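Local coordinates for dihydrodipicolinate synthase (Agrobacterium tumefaciens, PDB 3B4U), which probably catalyses, as a TIM-barrel lyase of its family, the condensation of pyruvate with aspartate semialdehyde on the way to lysine, at residues Ile27-Arg32 and Val213-Thr218; Gly37-Thr42 and Glu220-Ala225. All coordinates share one frame; numbering follows the deposited sequence.

Both contacts tie the start of this TIM barrel to the turn and helix that follow strand 208-211, with centres about 9 Å apart. Contact 1 is buried and joins helix 23-35 to the turn; contact 2 is a surface contact of partly exposed residues and joins the loop between helix 23-35 and strand 40-43 to helix 218-225. Their chemistry differs accordingly. Inside, a hydrogen bond from an imidazole to an amide oxygen is backed by backbone and arginine bonds, whereas outside a salt bridge and a bridging water tie an arginine of the helix to the loop. They touch by packing, Thr218 CG2 lying 3.7 Å from Cys38 SG and Val213 CG1 as far from Val221 CG2.

Contact 1. Residues Ile27-Arg32 and Val213-Thr218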
loop_
_atom_site.group_PDB
_atom_site.type_symbol
_atom_site.label_atom_id
_atom_site.label_comp_id
_atom_site.label_asym_id
_atom_site.label_seq_id
_atom_site.Cartn_x
_atom_site.Cartn_y
_atom_site.Cartn_z
ATOM N N ILE B 27 15.412 -13.377 -15.702
ATOM C CA ILE B 27 16.773 -13.731 -15.345
ATOM C C ILE B 27 17.740 -13.324 -16.457
ATOM O O ILE B 27 18.813 -12.818 -16.202
ATOM C CB ILE B 27 16.868 -15.233 -15.007
ATOM C CG1 ILE B 27 16.154 -15.470 -13.677
ATOM C CG2 ILE B 27 18.286 -15.707 -14.960
ATOM C CD1 ILE B 27 15.853 -16.918 -13.334
ATOM N N ALA B 28 17.363 -13.564 -17.704
ATOM C CA ALA B 28 18.221 -13.175 -18.837
ATOM C C ALA B 28 18.434 -11.649 -18.890
ATOM O O ALA B 28 19.539 -11.178 -19.163
ATOM C CB ALA B 28 17.629 -13.710 -20.161
ATOM N N HIS B 29 17.384 -10.910 -18.583
ATOM C CA HIS B 29 17.484 -9.460 -18.516
ATOM C C HIS B 29 18.404 -9.030 -17.379
ATOM O O HIS B 29 19.254 -8.160 -17.566
ATOM C CB HIS B 29 16.085 -8.851 -18.415
ATOM C CG HIS B 29 16.088 -7.378 -18.315
ATOM N ND1 HIS B 29 16.629 -6.570 -19.286
ATOM C CD2 HIS B 29 15.598 -6.577 -17.342
ATOM C CE1 HIS B 29 16.469 -5.313 -18.895
ATOM N NE2 HIS B 29 15.851 -5.279 -17.721
ATOM N N ALA B 30 18.284 -9.661 -16.225
ATOM C CA ALA B 30 19.198 -9.375 -15.124
ATOM C C ALA B 30 20.644 -9.635 -15.542
ATOM O O ALA B 30 21.533 -8.832 -15.278
ATOM C CB ALA B 30 18.838 -10.211 -13.909
ATOM N N ARG B 31 20.903 -10.772 -16.184
ATOM C CA ARG B 31 22.257 -11.096 -16.611
ATOM C C ARG B 31 22.783 -10.058 -17.590
ATOM O O ARG B 31 23.956 -9.686 -17.536
ATOM C CB ARG B 31 22.298 -12.460 -17.279
ATOM C CG ARG B 31 22.120 -13.608 -16.310
ATOM C CD ARG B 31 23.354 -13.869 -15.477
ATOM N NE ARG B 31 23.266 -15.140 -14.736
ATOM C CZ ARG B 31 24.096 -15.506 -13.757
ATOM N NH1 ARG B 31 23.900 -16.666 -13.167
ATOM N NH2 ARG B 31 25.102 -14.750 -13.355
ATOM N N ARG B 32 21.935 -9.592 -18.492
ATOM C CA ARG B 32 22.321 -8.546 -19.455
ATOM C C ARG B 32 22.686 -7.262 -18.720
ATOM O O ARG B 32 23.715 -6.637 -19.001
ATOM C CB ARG B 32 21.186 -8.330 -20.457
ATOM C CG ARG B 32 21.398 -7.107 -21.344
ATOM C CD ARG B 32 20.407 -7.046 -22.511
ATOM N NE ARG B 32 19.032 -7.087 -22.017
ATOM C CZ ARG B 32 18.054 -7.832 -22.501
ATOM N NH1 ARG B 32 18.244 -8.567 -23.578
ATOM N NH2 ARG B 32 16.884 -7.843 -21.905
ATOM N N VAL B 213 16.316 3.720 -15.738
ATOM C CA VAL B 213 16.924 3.916 -17.037
ATOM C C VAL B 213 18.032 2.913 -17.291
ATOM O O VAL B 213 18.276 2.556 -18.436
ATOM C CB VAL B 213 17.393 5.404 -17.207
ATOM C CG1 VAL B 213 18.242 5.582 -18.442
ATOM C CG2 VAL B 213 16.167 6.337 -17.194
ATOM N N ALA B 214 18.683 2.424 -16.236
ATOM C CA ALA B 214 19.725 1.428 -16.367
ATOM C C ALA B 214 19.214 0.082 -16.897
ATOM O O ALA B 214 20.032 -0.753 -17.254
ATOM C CB ALA B 214 20.460 1.209 -15.027
ATOM N N ASN B 215 17.904 -0.111 -17.004
ATOM C CA ASN B 215 17.388 -1.301 -17.699
ATOM C C ASN B 215 17.682 -1.264 -19.199
ATOM O O ASN B 215 17.668 -2.320 -19.827
ATOM C CB ASN B 215 15.878 -1.413 -17.537
ATOM C CG ASN B 215 15.458 -1.910 -16.176
ATOM O OD1 ASN B 215 15.527 -3.118 -15.911
ATOM N ND2 ASN B 215 14.997 -1.013 -15.340
ATOM N N PHE B 216 17.956 -0.092 -19.775
ATOM C CA PHE B 216 18.134 0.020 -21.217
ATOM C C PHE B 216 19.261 0.926 -21.654
ATOM O O PHE B 216 19.548 0.927 -22.846
ATOM C CB PHE B 216 16.805 0.357 -21.926
ATOM C CG PHE B 216 16.240 1.673 -21.521
ATOM C CD1 PHE B 216 16.619 2.838 -22.180
ATOM C CD2 PHE B 216 15.323 1.778 -20.506
ATOM C CE1 PHE B 216 16.139 4.060 -21.803
ATOM C CE2 PHE B 216 14.842 3.013 -20.124
ATOM C CZ PHE B 216 15.253 4.162 -20.785
ATOM N N LEU B 217 19.896 1.658 -20.743
ATOM C CA LEU B 217 21.082 2.488 -21.030
ATOM C C LEU B 217 22.088 2.247 -19.904
ATOM O O LEU B 217 22.484 3.163 -19.169
ATOM C CB LEU B 217 20.737 3.968 -21.187
ATOM C CG LEU B 217 20.042 4.359 -22.490
ATOM C CD1 LEU B 217 19.436 5.774 -22.337
ATOM C CD2 LEU B 217 21.007 4.301 -23.666
ATOM N N THR B 218 22.454 0.993 -19.700
ATOM C CA THR B 218 23.244 0.630 -18.524
ATOM C C THR B 218 24.583 1.354 -18.444
ATOM O O THR B 218 24.909 1.934 -17.408
ATOM C CB THR B 218 23.460 -0.880 -18.448
ATOM O OG1 THR B 218 22.203 -1.565 -18.571
ATOM C CG2 THR B 218 24.106 -1.213 -17.125
HETATM O O HOH W 1 19.124 -4.188 -21.222
#
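A buried polar contact between His29 and Asn215 joins helix 23-35, which follows the first barrel strand, to the turn leaving strand 208-211, the neighbour of strand 6-10 in the sheet. His29 NE2 donates to Asn215 OD1 over 2.8 Å, nearly straight at 164°. The bond lands on a lone pair in the carbonyl plane, and the ring and amide lie almost in one plane, 12° apart. The imidazole gets there because CG is anti to the backbone N (chi1 179°), which carries its far edge across to the turn. At the other ring nitrogen, Arg32 NH2, one helical turn on, gives a hydrogen bond of 2.9 Å to His29 ND1. A water adds a second bridge: it donates to Asn215 O at 2.7 Å and accepts a weak bond from Arg32 NE. The amide is held further: Thr12 N also donates to Asn215 OD1, and Asn215 ND2 gives to the carbonyls of Ala10 and Gly212. A salt bridge to Glu260 helps position Arg32. With one ring nitrogen donating and the other accepting, His29 is probably neutral with its proton on NE2, and both bonds fix the rotation of the ring.

Contact 2. Residues Gly37-Thr42 and Glu220-Ala225; sequences GCDSVT and EVRAMA
Arg222 lays its side chain over Gly37, CD coming within 3.4 Å of Gly37 O, before its guanidinium turns to the loop's polar atoms. It leaves the helix with CG anti to the backbone N (chi1 -174°); the chain, extended from CG to NE, spans the gap to the loop, and the turn at NE brings NH1 to Gly37 O and Asp39. NH1 donates to Gly37 O over 2.8 Å at a bent 151°, the donor tilted out of the carbonyl plane. The same nitrogen makes a salt bridge to Asp39 OD2 at 3.2 Å and a weak, longer bond to Asp39 OD1. This is no flat two-pronged pairing: the carboxylate and guanidinium planes stand 66° apart, and NH1 meets OD2 from above the carboxylate plane. A water completes the link, donating to Asp39 OD1 at 2.7 Å and accepting from Arg222 NH2 at 2.9 Å. Asp39 OD2 also accepts from Leu7 N, which helps hold the carboxylate in place. Arg222 itself packs on Leu7, while Val221 beside it touches Leu7 and Ser211. Through Arg222, helix 218-225, packed on strands 6-10 and 208-211, is joined to the loop that leads from helix 23-35 into strand 40-43.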
loop_
_atom_site.group_PDB
_atom_site.type_symbol
_atom_site.label_atom_id
_atom_site.label_comp_id
_atom_site.label_asym_id
_atom_site.label_seq_id
_atom_site.Cartn_x
_atom_site.Cartn_y
_atom_site.Cartn_z
ATOM N N GLY B 37 27.105 -3.432 -16.961
ATOM C CA GLY B 37 27.611 -2.442 -16.026
ATOM C C GLY B 37 26.922 -2.310 -14.704
ATOM O O GLY B 37 27.353 -1.527 -13.891
ATOM N N CYS B 38 25.873 -3.076 -14.435
ATOM C CA CYS B 38 25.302 -3.042 -13.104
ATOM C C CYS B 38 26.137 -3.894 -12.164
ATOM O O CYS B 38 26.543 -5.018 -12.486
ATOM C CB CYS B 38 23.869 -3.559 -13.094
ATOM S SG CYS B 38 22.703 -2.481 -13.957
ATOM N N ASP B 39 26.318 -3.377 -10.968
ATOM C CA ASP B 39 26.904 -4.106 -9.854
ATOM C C ASP B 39 25.924 -5.067 -9.186
ATOM O O ASP B 39 26.315 -6.043 -8.578
ATOM C CB ASP B 39 27.458 -3.091 -8.833
ATOM C CG ASP B 39 28.483 -2.187 -9.468
ATOM O OD1 ASP B 39 29.537 -2.720 -9.882
ATOM O OD2 ASP B 39 28.292 -0.970 -9.596
ATOM N N SER B 40 24.638 -4.765 -9.296
ATOM C CA SER B 40 23.574 -5.589 -8.744
ATOM C C SER B 40 22.309 -5.339 -9.517
ATOM O O SER B 40 22.236 -4.437 -10.347
ATOM C CB SER B 40 23.374 -5.281 -7.249
ATOM O OG SER B 40 22.863 -3.977 -7.060
ATOM N N VAL B 41 21.286 -6.130 -9.201
ATOM C CA VAL B 41 19.942 -5.876 -9.666
ATOM C C VAL B 41 19.010 -5.816 -8.486
ATOM O O VAL B 41 19.108 -6.612 -7.551
ATOM C CB VAL B 41 19.499 -6.955 -10.715
ATOM C CG1 VAL B 41 20.337 -6.878 -11.994
ATOM C CG2 VAL B 41 19.522 -8.396 -10.146
ATOM N N THR B 42 18.080 -4.880 -8.556
ATOM C CA THR B 42 17.057 -4.703 -7.521
ATOM C C THR B 42 15.762 -5.278 -8.084
ATOM O O THR B 42 15.252 -4.825 -9.106
ATOM C CB THR B 42 16.869 -3.240 -7.145
ATOM O OG1 THR B 42 18.068 -2.767 -6.549
ATOM C CG2 THR B 42 15.749 -3.065 -6.162
ATOM N N GLU B 220 25.572 4.066 -19.873
ATOM C CA GLU B 220 25.416 5.503 -19.732
ATOM C C GLU B 220 25.090 5.895 -18.291
ATOM O O GLU B 220 25.625 6.853 -17.734
ATOM C CB GLU B 220 24.324 6.038 -20.678
ATOM C CG GLU B 220 24.682 5.963 -22.159
ATOM C CD GLU B 220 24.529 4.610 -22.821
ATOM O OE1 GLU B 220 24.104 3.622 -22.175
ATOM O OE2 GLU B 220 24.860 4.544 -24.021
ATOM N N VAL B 221 24.218 5.133 -17.652
ATOM C CA VAL B 221 23.903 5.386 -16.248
ATOM C C VAL B 221 25.106 5.065 -15.364
ATOM O O VAL B 221 25.343 5.766 -14.392
ATOM C CB VAL B 221 22.613 4.673 -15.786
ATOM C CG1 VAL B 221 22.347 4.977 -14.325
ATOM C CG2 VAL B 221 21.407 5.110 -16.646
ATOM N N ARG B 222 25.865 4.013 -15.677
ATOM C CA ARG B 222 27.043 3.703 -14.871
ATOM C C ARG B 222 28.028 4.871 -14.809
ATOM O O ARG B 222 28.595 5.165 -13.768
ATOM C CB ARG B 222 27.715 2.426 -15.383
ATOM C CG ARG B 222 28.841 1.994 -14.478
ATOM C CD ARG B 222 29.617 0.780 -14.993
ATOM N NE ARG B 222 30.760 0.526 -14.115
ATOM C CZ ARG B 222 30.725 -0.067 -12.935
ATOM N NH1 ARG B 222 29.609 -0.638 -12.447
ATOM N NH2 ARG B 222 31.836 -0.085 -12.218
ATOM N N ALA B 223 28.203 5.551 -15.935
ATOM C CA ALA B 223 29.147 6.677 -15.973
ATOM C C ALA B 223 28.712 7.755 -14.994
ATOM O O ALA B 223 29.550 8.445 -14.421
ATOM C CB ALA B 223 29.251 7.208 -17.374
ATOM N N MET B 224 27.411 7.910 -14.791
ATOM C CA MET B 224 26.870 8.872 -13.851
ATOM C C MET B 224 26.941 8.358 -12.403
ATOM O O MET B 224 27.461 9.030 -11.514
ATOM C CB MET B 224 25.406 9.171 -14.196
ATOM C CG MET B 224 25.173 9.698 -15.605
ATOM S SD MET B 224 23.355 9.628 -16.181
ATOM C CE MET B 224 22.777 11.137 -15.308
ATOM N N ALA B 225 26.425 7.158 -12.177
ATOM C CA ALA B 225 26.199 6.601 -10.840
ATOM C C ALA B 225 27.488 6.162 -10.183
ATOM O O ALA B 225 27.591 6.210 -8.959
ATOM C CB ALA B 225 25.236 5.395 -10.930
HETATM O O HOH W 2 32.053 -1.891 -9.995
#